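Local atomic coordinates of ThiJ/pfpI family protein (Bacillus anthracis, PDB entry 3EFE), a protein that is of unproven function but belongs to the ThiJ/PfpI (DJ-1) family, whose members include proteases and chaperones. Residues T15-E20 / T54-L59; A8-F13 / I79-T84; F172-L177 / D186-W191; A26-G31 / A39-I44; D125-T130 / V156-L161. One frame throughout, in Å; residues are numbered along the deposited sequence.

How the contacts relate
Contact 2 lies deepest: it pairs strands 8-11 and 77-80 in the middle of the sheet and is almost wholly apolar beyond its two backbone bonds. Contact 1 touches it, through probable hydrogen bonds between Ser17 or Glu20 and Gly82, and is also buried, yet polar, with a carboxylate gripping a turn. Contact 4 uses the other end of helix 18-30 and strand 43-47, neighbour of strand 8-11; its outer side is exposed. Contacts 1 and 4, and contact 2 at a single residue, reach the second subunit. Contact 3, helix against helix, is buried and greasy and meets contact 4. Contact 5, at the far edge strand, is partly exposed and mixes charge, water and apolar packing.

Contact 1 of 5, residues T15-E20 / T54-L59; sequences TMSDWE and TTMGGL
Met56 meets the Trp19 indole edge-on: its SD lies in the ring plane, 3.7 Å from Trp19 CZ3, a Met-aromatic contact made with the rim. One face of the indole carries Ser17 CB and Glu20 CG, both nearer the ring's margin than its middle, and Tyr23 of the second subunit also meets the ring, with the planes about 20° apart. Trp19 NE1 is bonded to Gly166 O. The Asp18 carboxylate does the polar work, lying across Thr55. Its OD1 takes the Thr55 OG1 hydroxyl on the syn lone pair at 2.7 Å, and its OD2 takes the N-H of Gly57 at 2.8 Å from Gly57 N, 34° out of the carboxylate plane. Thr55 OG1 in turn accepts a hydrogen bond from Leu59 N at 3.0 Å, which together with Asp18 fixes its rotation. Behind this grip the backbones join: Thr15 N bonds to Thr54 O at 2.8 Å, and Met56 N reaches Met16 O at 2.9 Å. The arrangement is a type I turn, Thr55 to Gly58, linking the antiparallel strands 53-54 and 60-61 and clasped by an aspartate where the chain leads into helix 18-30, beside the subunit interface.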
# COMPACT_ATOMS: atom_id res chain seq x y z
N THR D 15 -7.10 -10.73 -6.19
CA THR D 15 -7.27 -10.73 -4.75
C THR D 15 -6.01 -10.25 -4.01
O THR D 15 -6.03 -10.18 -2.79
CB THR D 15 -7.69 -12.18 -4.21
OG1 THR D 15 -9.12 -12.39 -4.38
CG2 THR D 15 -7.32 -12.35 -2.83
N MET D 16 -4.91 -9.92 -4.72
CA MET D 16 -3.67 -9.55 -3.97
C MET D 16 -3.97 -8.37 -3.07
O MET D 16 -4.70 -7.43 -3.42
CB MET D 16 -2.46 -9.33 -4.86
CG MET D 16 -2.57 -8.29 -6.02
SD MET D 16 -1.16 -8.18 -7.07
CE MET D 16 -0.03 -8.27 -5.97
N SER D 17 -3.47 -8.48 -1.86
CA SER D 17 -3.64 -7.45 -0.80
C SER D 17 -2.74 -6.20 -1.00
O SER D 17 -1.56 -6.28 -0.81
CB SER D 17 -3.31 -8.13 0.53
OG SER D 17 -4.22 -9.22 0.75
N ASP D 18 -3.35 -5.06 -1.33
CA ASP D 18 -2.69 -3.82 -1.75
C ASP D 18 -1.78 -3.19 -0.72
O ASP D 18 -0.74 -2.60 -1.09
CB ASP D 18 -3.74 -2.73 -2.10
CG ASP D 18 -4.72 -3.20 -3.21
OD1 ASP D 18 -4.74 -2.64 -4.31
OD2 ASP D 18 -5.47 -4.13 -2.94
N TRP D 19 -2.13 -3.33 0.54
CA TRP D 19 -1.40 -2.63 1.57
C TRP D 19 -0.08 -3.34 1.82
O TRP D 19 0.79 -2.78 2.44
CB TRP D 19 -2.22 -2.45 2.82
CG TRP D 19 -2.39 -3.65 3.56
CD1 TRP D 19 -1.60 -4.10 4.56
CD2 TRP D 19 -3.40 -4.63 3.36
NE1 TRP D 19 -2.04 -5.26 4.99
CE2 TRP D 19 -3.14 -5.64 4.27
CE3 TRP D 19 -4.46 -4.78 2.45
CZ2 TRP D 19 -3.92 -6.78 4.37
CZ3 TRP D 19 -5.25 -5.87 2.55
CH2 TRP D 19 -4.97 -6.89 3.49
N GLU D 20 0.09 -4.55 1.27
CA GLU D 20 1.16 -5.44 1.76
C GLU D 20 2.47 -5.20 0.97
O GLU D 20 3.57 -5.36 1.52
CB GLU D 20 0.71 -6.89 1.77
CG GLU D 20 -0.21 -7.15 2.93
CD GLU D 20 -0.74 -8.49 2.99
OE1 GLU D 20 -0.37 -9.35 2.15
OE2 GLU D 20 -1.53 -8.72 3.96
N THR D 54 -7.34 -8.32 -10.64
CA THR D 54 -8.02 -7.28 -9.88
C THR D 54 -7.52 -7.42 -8.39
O THR D 54 -7.60 -8.51 -7.78
CB THR D 54 -9.53 -7.50 -9.94
OG1 THR D 54 -9.96 -7.50 -11.30
CG2 THR D 54 -10.30 -6.38 -9.17
N THR D 55 -6.96 -6.37 -7.83
CA THR D 55 -6.47 -6.47 -6.45
C THR D 55 -7.63 -6.59 -5.51
O THR D 55 -8.72 -6.39 -5.93
CB THR D 55 -5.52 -5.28 -6.05
OG1 THR D 55 -6.26 -4.07 -6.00
CG2 THR D 55 -4.35 -5.13 -7.06
N MET D 56 -7.42 -6.98 -4.24
CA MET D 56 -8.44 -6.82 -3.18
C MET D 56 -9.03 -5.44 -3.12
O MET D 56 -10.19 -5.32 -2.78
CB MET D 56 -7.88 -7.21 -1.79
CG MET D 56 -8.93 -7.30 -0.60
SD MET D 56 -8.09 -7.62 0.92
CE MET D 56 -9.37 -7.33 2.06
N GLY D 57 -8.24 -4.39 -3.39
CA GLY D 57 -8.71 -3.05 -3.42
C GLY D 57 -9.43 -2.70 -4.72
O GLY D 57 -10.02 -1.65 -4.84
N GLY D 58 -9.43 -3.59 -5.70
CA GLY D 58 -10.25 -3.39 -6.90
C GLY D 58 -9.50 -2.83 -8.06
O GLY D 58 -10.09 -2.41 -9.02
N LEU D 59 -8.16 -2.79 -7.99
CA LEU D 59 -7.38 -2.21 -9.06
C LEU D 59 -7.17 -3.24 -10.16
O LEU D 59 -6.69 -4.28 -9.88
CB LEU D 59 -6.06 -1.73 -8.52
CG LEU D 59 -6.01 -0.73 -7.36
CD1 LEU D 59 -4.49 -0.59 -7.06
CD2 LEU D 59 -6.70 0.63 -7.72

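Contact 2 of 5, residues A8-F13 / I79-T84; sequences AFLYVF and ILPGGT
Leu10 and Ile79 make the tightest spot here: Leu10 CD1 presses on Ile79 CG2 at 3.4 Å, closer than usual for two carbons. The two side chains cross on the same face of the sheet, the one covered by helix 18-30 through Tyr21, Leu24 and Ile25. Leu59 of the second subunit also packs on Leu10. Beneath them the backbones are stitched by two bonds, Ile79 N to Phe9 O at 2.8 Å and Tyr11 N to Ile79 O at 3.1 Å. This is the parallel pairing of strands 8-11 and 77-80 at the heart of the sheet, which in the DJ-1/PfpI family is sandwiched between helices. On the other face Tyr11 CB touches Leu80 CD2 at 4.0 Å, with Ile94 and Ile98 of helix 92-104 closing over the pair. Past the strands the two segments part and the packing slackens. Pro81 CD still lies 3.4 Å from Tyr11 O, and the Phe13 ring lies beside Pro81 and Gly82: Pro81 O sits in the ring plane, 3.3 Å from Phe13 CZ, while Phe13 CE2 passes Pro81 CG at 3.7 Å. Pro81 O also receives a hydrogen bond from Trp86 NE1, and Trp86 and His91 meet Phe13 edge-to-face. Farther along, Gly83, partly exposed, offers the rim of that ring nothing nearer than its CA, 4.0 Å from Phe13 CE1.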
# COMPACT_ATOMS: atom_id res chain seq x y z
N ALA D 8 13.54 -7.23 -10.06
CA ALA D 8 12.57 -7.35 -9.00
C ALA D 8 11.28 -7.74 -9.66
O ALA D 8 10.86 -7.12 -10.58
CB ALA D 8 12.43 -6.07 -8.21
N PHE D 9 10.73 -8.84 -9.20
CA PHE D 9 9.43 -9.37 -9.67
C PHE D 9 8.38 -9.24 -8.61
O PHE D 9 8.64 -9.54 -7.46
CB PHE D 9 9.58 -10.83 -10.07
CG PHE D 9 10.50 -11.02 -11.24
CD1 PHE D 9 10.11 -10.65 -12.52
CD2 PHE D 9 11.74 -11.55 -11.06
CE1 PHE D 9 10.90 -10.82 -13.58
CE2 PHE D 9 12.62 -11.72 -12.17
CZ PHE D 9 12.15 -11.34 -13.44
N LEU D 10 7.18 -8.78 -9.00
CA LEU D 10 6.05 -8.91 -8.11
C LEU D 10 5.06 -9.85 -8.75
O LEU D 10 4.46 -9.57 -9.79
CB LEU D 10 5.42 -7.53 -7.87
CG LEU D 10 4.13 -7.49 -7.04
CD1 LEU D 10 4.42 -7.75 -5.53
CD2 LEU D 10 3.31 -6.22 -7.35
N TYR D 11 4.81 -10.95 -8.09
CA TYR D 11 3.69 -11.83 -8.51
C TYR D 11 2.33 -11.18 -8.30
O TYR D 11 1.96 -10.81 -7.15
CB TYR D 11 3.83 -13.18 -7.80
CG TYR D 11 2.82 -14.22 -8.22
CD1 TYR D 11 2.75 -14.68 -9.54
CD2 TYR D 11 1.95 -14.76 -7.28
CE1 TYR D 11 1.80 -15.66 -9.90
CE2 TYR D 11 1.05 -15.73 -7.61
CZ TYR D 11 0.96 -16.17 -8.93
OH TYR D 11 0.00 -17.13 -9.24
N VAL D 12 1.60 -11.03 -9.40
CA VAL D 12 0.26 -10.39 -9.42
C VAL D 12 -0.85 -11.42 -9.71
O VAL D 12 -0.73 -12.24 -10.62
CB VAL D 12 0.21 -9.08 -10.40
CG1 VAL D 12 1.23 -8.05 -9.91
CG2 VAL D 12 0.43 -9.42 -11.83
N PHE D 13 -1.91 -11.38 -8.89
CA PHE D 13 -3.05 -12.35 -8.91
C PHE D 13 -4.30 -11.72 -8.36
O PHE D 13 -4.23 -10.82 -7.54
CB PHE D 13 -2.78 -13.64 -8.15
CG PHE D 13 -2.34 -13.45 -6.73
CD1 PHE D 13 -3.22 -13.59 -5.70
CD2 PHE D 13 -1.00 -13.12 -6.44
CE1 PHE D 13 -2.83 -13.40 -4.43
CE2 PHE D 13 -0.59 -12.91 -5.17
CZ PHE D 13 -1.50 -13.06 -4.14
N ILE D 79 8.78 -10.86 -5.03
CA ILE D 79 7.77 -10.48 -4.02
C ILE D 79 6.44 -11.33 -4.14
O ILE D 79 5.75 -11.37 -5.20
CB ILE D 79 7.42 -8.94 -4.08
CG1 ILE D 79 8.69 -8.12 -4.00
CG2 ILE D 79 6.41 -8.53 -2.95
CD1 ILE D 79 8.61 -6.71 -4.65
N LEU D 80 6.09 -11.98 -3.04
CA LEU D 80 4.80 -12.66 -2.98
C LEU D 80 3.88 -12.00 -1.94
O LEU D 80 4.06 -12.19 -0.75
CB LEU D 80 4.94 -14.14 -2.72
CG LEU D 80 6.16 -14.81 -3.38
CD1 LEU D 80 6.44 -16.10 -2.58
CD2 LEU D 80 5.94 -14.99 -4.89
N PRO D 81 2.87 -11.27 -2.41
CA PRO D 81 1.86 -10.69 -1.56
C PRO D 81 0.83 -11.72 -1.05
O PRO D 81 0.69 -12.80 -1.63
CB PRO D 81 1.15 -9.69 -2.46
CG PRO D 81 1.45 -10.09 -3.78
CD PRO D 81 2.62 -11.00 -3.81
N GLY D 82 0.16 -11.37 0.06
CA GLY D 82 -1.04 -12.01 0.47
C GLY D 82 -2.19 -11.86 -0.49
O GLY D 82 -2.17 -11.03 -1.44
N GLY D 83 -3.19 -12.68 -0.22
CA GLY D 83 -4.50 -12.67 -0.87
C GLY D 83 -5.23 -13.91 -0.42
O GLY D 83 -4.72 -14.71 0.40
N THR D 84 -6.45 -14.09 -0.92
CA THR D 84 -7.43 -15.01 -0.30
C THR D 84 -7.55 -16.33 -1.08
O THR D 84 -8.41 -17.13 -0.83
CB THR D 84 -8.80 -14.35 -0.22
OG1 THR D 84 -9.35 -14.26 -1.55
CG2 THR D 84 -8.68 -12.94 0.40

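Contact 3 of 5, residues F172-L177 / D186-W191; sequences FAMEVL and DALHSW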
# COMPACT_ATOMS: atom_id res chain seq x y z
N PHE D 172 8.27 -5.60 6.71
CA PHE D 172 8.48 -6.41 5.52
C PHE D 172 9.37 -5.66 4.52
O PHE D 172 10.37 -6.21 4.05
CB PHE D 172 7.15 -6.79 4.91
CG PHE D 172 7.22 -7.65 3.63
CD1 PHE D 172 7.82 -8.92 3.65
CD2 PHE D 172 6.67 -7.21 2.45
CE1 PHE D 172 7.83 -9.69 2.52
CE2 PHE D 172 6.73 -7.98 1.29
CZ PHE D 172 7.24 -9.25 1.35
N ALA D 173 9.03 -4.43 4.22
CA ALA D 173 9.73 -3.60 3.20
C ALA D 173 11.15 -3.30 3.65
O ALA D 173 12.09 -3.36 2.88
CB ALA D 173 8.94 -2.29 2.93
N MET D 174 11.29 -3.02 4.94
CA MET D 174 12.56 -2.75 5.55
C MET D 174 13.51 -3.91 5.46
O MET D 174 14.66 -3.72 5.16
CB MET D 174 12.35 -2.33 7.02
CG MET D 174 13.60 -1.65 7.65
SD MET D 174 14.28 -2.62 8.95
CE MET D 174 14.80 -4.10 8.18
N GLU D 175 13.04 -5.11 5.76
CA GLU D 175 13.86 -6.31 5.69
C GLU D 175 14.24 -6.64 4.27
O GLU D 175 15.36 -7.04 4.05
CB GLU D 175 13.12 -7.56 6.33
CG GLU D 175 12.85 -7.50 7.88
CD GLU D 175 14.12 -7.49 8.71
OE1 GLU D 175 15.21 -7.69 8.13
OE2 GLU D 175 14.02 -7.22 9.94
N VAL D 176 13.33 -6.51 3.30
CA VAL D 176 13.70 -6.78 1.90
C VAL D 176 14.74 -5.80 1.45
O VAL D 176 15.75 -6.18 0.86
CB VAL D 176 12.50 -6.73 0.92
CG1 VAL D 176 12.95 -6.94 -0.53
CG2 VAL D 176 11.54 -7.77 1.30
N LEU D 177 14.52 -4.54 1.81
CA LEU D 177 15.36 -3.42 1.35
C LEU D 177 16.79 -3.61 1.83
O LEU D 177 17.73 -3.38 1.09
CB LEU D 177 14.78 -2.09 1.84
CG LEU D 177 13.98 -1.14 0.91
CD1 LEU D 177 13.70 -1.60 -0.53
CD2 LEU D 177 12.74 -0.60 1.56
N ASP D 186 21.89 3.95 7.52
CA ASP D 186 21.32 5.29 7.95
C ASP D 186 20.02 5.71 7.27
O ASP D 186 19.09 6.12 7.90
CB ASP D 186 22.31 6.41 7.62
CG ASP D 186 23.42 6.50 8.62
OD1 ASP D 186 23.37 5.70 9.59
OD2 ASP D 186 24.31 7.38 8.43
N ALA D 187 20.00 5.64 5.96
CA ALA D 187 18.83 5.93 5.23
C ALA D 187 17.73 4.89 5.55
O ALA D 187 16.58 5.27 5.69
CB ALA D 187 19.15 6.06 3.67
N LEU D 188 18.05 3.60 5.70
CA LEU D 188 17.01 2.61 5.99
C LEU D 188 16.40 2.75 7.36
O LEU D 188 15.18 2.58 7.53
CB LEU D 188 17.55 1.17 5.79
CG LEU D 188 16.52 0.03 5.76
CD1 LEU D 188 15.68 0.03 4.53
CD2 LEU D 188 17.18 -1.32 5.94
N HIS D 189 17.22 3.06 8.35
CA HIS D 189 16.73 3.36 9.72
C HIS D 189 15.87 4.63 9.88
O HIS D 189 14.84 4.62 10.56
CB HIS D 189 17.87 3.31 10.77
CG HIS D 189 18.44 1.93 10.95
ND1 HIS D 189 17.63 0.80 11.00
CD2 HIS D 189 19.71 1.49 11.10
CE1 HIS D 189 18.40 -0.28 11.13
NE2 HIS D 189 19.66 0.12 11.22
N SER D 190 16.30 5.71 9.27
CA SER D 190 15.54 6.94 9.30
C SER D 190 14.24 6.86 8.46
O SER D 190 13.22 7.43 8.85
CB SER D 190 16.45 8.09 8.82
OG SER D 190 16.91 7.82 7.51
N TRP D 191 14.31 6.16 7.32
CA TRP D 191 13.14 5.86 6.49
C TRP D 191 12.12 5.03 7.32
O TRP D 191 10.97 5.35 7.44
CB TRP D 191 13.55 5.07 5.24
CG TRP D 191 12.40 4.69 4.42
CD1 TRP D 191 11.74 5.47 3.53
CD2 TRP D 191 11.70 3.44 4.42
NE1 TRP D 191 10.70 4.82 2.98
CE2 TRP D 191 10.65 3.55 3.47
CE3 TRP D 191 11.84 2.23 5.12
CZ2 TRP D 191 9.75 2.50 3.21
CZ3 TRP D 191 10.97 1.21 4.85
CH2 TRP D 191 9.94 1.34 3.91
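Leu188 pushes across from helix 186-191 and is wedged between Met174 and Leu177. From CB the side chain turns with CG anti to the backbone N (chi1 -168°), and CG lands 3.9 Å from Met174 CG. There it forks. CD1 goes to Leu177 and stops 3.5 Å from Leu177 CB, while CD2 reaches the helix backbone, 3.6 Å from Met174 O, and stays close to Met174 CG as well. Met174 crosses Leu188 at about a right angle. One turn along, Trp191 continues the seam: Ala173 CB lies at the edge of the indole, near its plane, 3.9 Å from Trp191 CH2, and Leu177 CD2 rests over one face, 4.1 Å from the same CH2. All of this is apolar, and the two helix segments run antiparallel, 178° apart, with axes 10.7 Å from each other at closest approach. Trp191 NE1 makes a weak hydrogen bond to Glu27 OE2. Helix 169-179 has helix 18-30 beside it, with Leu24 and Leu28 against Leu177, and sends Phe172 and Val176 down to strand 107-111. Helix 185-197 bears on helix 201-209 through Ala187 and Ser190.

Contact 4 of 5, residues A26-G31 / A39-I44; sequences AELNSG and APLKVI
Leu28 and Leu41 run alongside each other in the same direction, with Leu28 CD2 3.7 Å from Leu41 CD2. Ile180 packs on both leucines, and Ala8 on Leu41. The backbones of the two leucines are tied as well: Leu41 N gives a bond of 3.0 Å to Leu28 O, coming from above the carbonyl plane (43° out of it) at a bent N-H angle of 134°. Val43 then turns toward the helix, putting CG2 against Leu28 CB at 4.0 Å and against Asn29 CB at 3.9 Å. This is the return leg of a beta-alpha-beta crossover, in which strand 8-11 leads to helix 18-30 and the chain comes back into the same sheet as strand 43-47, directly beside strand 8-11. Toward solvent the Lys42 side chain crosses Asn29 obliquely. Bends at chi2 and chi3 bring CD and CE back over Asn29, and NZ beyond them makes a weak bond of 3.1 Å to Asn29 O. Pro40 covers the last turn, its CB 3.2 Å from that same Asn29 O and its CG near Ser30 O. Gly31 leaves the helix with positive phi, and its CA sits 3.9 Å from Pro40 CA. Met56 of the second subunit packs on Asn29 and Ser30.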
# COMPACT_ATOMS: atom_id res chain seq x y z
N ALA D 26 7.21 0.72 -4.39
CA ALA D 26 7.34 2.13 -4.66
C ALA D 26 8.77 2.58 -4.42
O ALA D 26 9.34 3.40 -5.13
CB ALA D 26 6.33 2.89 -3.78
N GLU D 27 9.39 2.07 -3.40
CA GLU D 27 10.76 2.51 -3.08
C GLU D 27 11.79 1.92 -4.07
O GLU D 27 12.77 2.57 -4.45
CB GLU D 27 11.12 2.09 -1.65
CG GLU D 27 10.39 2.84 -0.57
CD GLU D 27 10.52 4.35 -0.65
OE1 GLU D 27 11.32 4.86 -1.46
OE2 GLU D 27 9.82 5.04 0.11
N LEU D 28 11.55 0.69 -4.45
CA LEU D 28 12.34 -0.05 -5.41
C LEU D 28 12.21 0.53 -6.80
O LEU D 28 13.16 0.98 -7.39
CB LEU D 28 11.90 -1.53 -5.41
CG LEU D 28 12.44 -2.31 -4.21
CD1 LEU D 28 11.86 -3.67 -4.24
CD2 LEU D 28 14.00 -2.32 -4.23
N ASN D 29 10.99 0.59 -7.29
CA ASN D 29 10.79 1.05 -8.65
C ASN D 29 11.22 2.54 -8.85
O ASN D 29 11.69 2.93 -9.90
CB ASN D 29 9.34 0.73 -9.08
CG ASN D 29 9.09 0.91 -10.54
OD1 ASN D 29 8.41 1.85 -10.98
ND2 ASN D 29 9.58 -0.02 -11.31
N SER D 30 11.05 3.39 -7.84
CA SER D 30 11.52 4.76 -7.96
C SER D 30 13.04 4.96 -7.73
O SER D 30 13.62 5.90 -8.30
CB SER D 30 10.77 5.68 -6.98
OG SER D 30 11.08 5.38 -5.66
N GLY D 31 13.63 4.16 -6.84
CA GLY D 31 14.97 4.30 -6.44
C GLY D 31 15.22 5.58 -5.69
O GLY D 31 16.43 5.96 -5.47
N ALA D 39 20.92 3.00 -9.60
CA ALA D 39 19.68 3.17 -10.37
C ALA D 39 18.45 2.38 -9.77
O ALA D 39 18.62 1.36 -9.06
CB ALA D 39 19.93 2.78 -11.85
N PRO D 40 17.22 2.84 -10.05
CA PRO D 40 16.00 2.16 -9.56
C PRO D 40 16.02 0.67 -9.83
O PRO D 40 16.60 0.26 -10.80
CB PRO D 40 14.88 2.83 -10.35
CG PRO D 40 15.45 4.24 -10.65
CD PRO D 40 16.88 3.99 -10.91
N LEU D 41 15.42 -0.13 -8.95
CA LEU D 41 15.24 -1.55 -9.23
C LEU D 41 13.87 -1.69 -9.81
O LEU D 41 12.90 -1.70 -9.06
CB LEU D 41 15.32 -2.34 -7.95
CG LEU D 41 15.36 -3.84 -8.13
CD1 LEU D 41 16.35 -4.27 -9.20
CD2 LEU D 41 15.71 -4.47 -6.77
N LYS D 42 13.78 -1.73 -11.14
CA LYS D 42 12.48 -1.82 -11.85
C LYS D 42 11.73 -3.08 -11.43
O LYS D 42 12.32 -4.15 -11.38
CB LYS D 42 12.68 -1.78 -13.38
CG LYS D 42 13.15 -0.40 -13.90
CD LYS D 42 11.98 0.67 -13.84
CE LYS D 42 12.25 1.84 -12.82
NZ LYS D 42 11.33 3.04 -12.99
N VAL D 43 10.47 -2.89 -11.01
CA VAL D 43 9.57 -3.95 -10.59
C VAL D 43 8.80 -4.40 -11.85
O VAL D 43 8.10 -3.62 -12.50
CB VAL D 43 8.64 -3.49 -9.44
CG1 VAL D 43 7.51 -4.61 -9.07
CG2 VAL D 43 9.49 -3.10 -8.21
N ILE D 44 9.03 -5.66 -12.22
CA ILE D 44 8.25 -6.36 -13.28
C ILE D 44 7.12 -7.18 -12.69
O ILE D 44 7.33 -8.12 -11.90
CB ILE D 44 9.14 -7.28 -14.16
CG1 ILE D 44 10.39 -6.53 -14.63
CG2 ILE D 44 8.32 -7.80 -15.40
CD1 ILE D 44 11.66 -7.40 -14.72

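Contact 5 of 5, residues D125-T130 / V156-L161; sequences DTRKHT and VSDANL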
# COMPACT_ATOMS: atom_id res chain seq x y z
N ASP D 125 10.51 -25.40 6.48
CA ASP D 125 10.76 -26.50 7.41
C ASP D 125 12.07 -26.31 8.07
O ASP D 125 12.19 -26.73 9.20
CB ASP D 125 10.74 -27.87 6.71
CG ASP D 125 9.34 -28.37 6.48
OD1 ASP D 125 8.41 -27.62 6.83
OD2 ASP D 125 9.15 -29.49 5.94
N THR D 126 13.05 -25.68 7.38
CA THR D 126 14.37 -25.48 7.98
C THR D 126 14.92 -24.06 7.76
O THR D 126 16.14 -23.83 7.81
CB THR D 126 15.38 -26.58 7.53
OG1 THR D 126 15.17 -26.92 6.15
CG2 THR D 126 15.21 -27.89 8.41
N ARG D 127 14.01 -23.09 7.57
CA ARG D 127 14.40 -21.66 7.56
C ARG D 127 13.68 -20.89 8.67
O ARG D 127 12.53 -21.22 8.97
CB ARG D 127 14.08 -21.07 6.21
CG ARG D 127 14.71 -21.79 5.09
CD ARG D 127 14.20 -21.28 3.79
NE ARG D 127 15.29 -21.18 2.82
CZ ARG D 127 15.41 -21.96 1.74
NH1 ARG D 127 16.50 -21.76 0.97
NH2 ARG D 127 14.48 -22.90 1.43
N LYS D 128 14.33 -19.91 9.29
CA LYS D 128 13.63 -19.02 10.22
C LYS D 128 12.53 -18.29 9.43
O LYS D 128 12.69 -17.92 8.27
CB LYS D 128 14.55 -17.97 10.87
CG LYS D 128 15.82 -18.49 11.62
CD LYS D 128 17.16 -17.63 11.41
CE LYS D 128 17.03 -16.06 11.27
NZ LYS D 128 16.31 -15.35 12.40
N HIS D 129 11.38 -18.12 10.06
CA HIS D 129 10.25 -17.52 9.38
C HIS D 129 9.21 -17.10 10.39
O HIS D 129 9.22 -17.53 11.55
CB HIS D 129 9.65 -18.51 8.42
CG HIS D 129 9.17 -19.76 9.09
ND1 HIS D 129 7.87 -19.91 9.55
CD2 HIS D 129 9.82 -20.90 9.40
CE1 HIS D 129 7.76 -21.11 10.09
NE2 HIS D 129 8.92 -21.73 10.01
N THR D 130 8.34 -16.23 9.93
CA THR D 130 7.12 -15.92 10.63
C THR D 130 5.89 -16.08 9.69
O THR D 130 5.99 -16.50 8.54
CB THR D 130 7.25 -14.57 11.31
OG1 THR D 130 6.29 -14.47 12.34
CG2 THR D 130 7.13 -13.39 10.32
N VAL D 156 10.86 -11.41 9.50
CA VAL D 156 12.00 -12.28 9.80
C VAL D 156 12.77 -12.46 8.50
O VAL D 156 12.18 -12.67 7.41
CB VAL D 156 11.53 -13.73 10.30
CG1 VAL D 156 12.68 -14.76 10.33
CG2 VAL D 156 10.71 -13.70 11.65
N SER D 157 14.09 -12.44 8.62
CA SER D 157 15.01 -12.61 7.47
C SER D 157 16.03 -13.72 7.73
O SER D 157 16.63 -13.72 8.76
CB SER D 157 15.76 -11.30 7.17
OG SER D 157 16.38 -11.39 5.89
N ASP D 158 16.16 -14.63 6.76
CA ASP D 158 17.04 -15.80 6.79
C ASP D 158 17.64 -16.11 5.42
O ASP D 158 16.96 -16.66 4.54
CB ASP D 158 16.29 -17.07 7.26
CG ASP D 158 17.24 -18.24 7.56
OD1 ASP D 158 18.46 -17.96 7.92
OD2 ASP D 158 16.80 -19.42 7.44
N ALA D 159 18.94 -15.84 5.28
CA ALA D 159 19.63 -16.04 4.01
C ALA D 159 18.71 -15.30 3.02
O ALA D 159 18.41 -14.14 3.27
CB ALA D 159 19.81 -17.57 3.67
N ASN D 160 18.22 -15.98 1.97
CA ASN D 160 17.57 -15.33 0.83
C ASN D 160 16.04 -15.45 0.87
O ASN D 160 15.38 -15.46 -0.17
CB ASN D 160 18.10 -15.94 -0.48
CG ASN D 160 17.72 -17.43 -0.65
OD1 ASN D 160 17.86 -18.23 0.30
ND2 ASN D 160 17.23 -17.79 -1.84
N LEU D 161 15.49 -15.58 2.09
CA LEU D 161 14.05 -15.60 2.31
C LEU D 161 13.67 -14.54 3.35
O LEU D 161 14.27 -14.45 4.42
CB LEU D 161 13.60 -16.97 2.81
CG LEU D 161 12.13 -17.08 3.21
CD1 LEU D 161 11.22 -17.32 1.98
CD2 LEU D 161 11.96 -18.17 4.25
O HOH W 1 11.95 -15.70 6.67
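A water bridges Lys128 and Val156, bonded to Lys128 O at 2.8 Å and to Val156 O at 3.1 Å, linking the two backbones through their carbonyls. The one direct bond is from Lys128 N to Asp158 OD2, at 3.1 Å, met from above the carboxylate plane. Asp158 CG is anti to its backbone N (chi1 -169°), which turns CG toward the 125-130 loop, and OD2 also lies close to Arg127 CB. The Lys128 side chain runs across Asp158 and past it, CD 3.7 Å from Asp158 OD1, to a salt bridge with Glu151. Apolar packing flanks this polar strip. Val156 forks over the loop, CG1 3.6 Å from Lys128 C and CG2 3.6 Å from Thr130 CB, while Leu161 CD2 rests 3.9 Å from Arg127 CD. Asp158 to Leu161 forms the type II' turn that joins edge strand 155-158 to strand 161-164, and the 125-130 loop lies along it, with further bonds elsewhere such as Thr130 N to Thr163 OG1. The charged ends of Arg127 and Lys128 do not touch the carboxylate, yet are near enough probably to help keep Asp158 ionised, while one direct N-H bond and a water link the two segments.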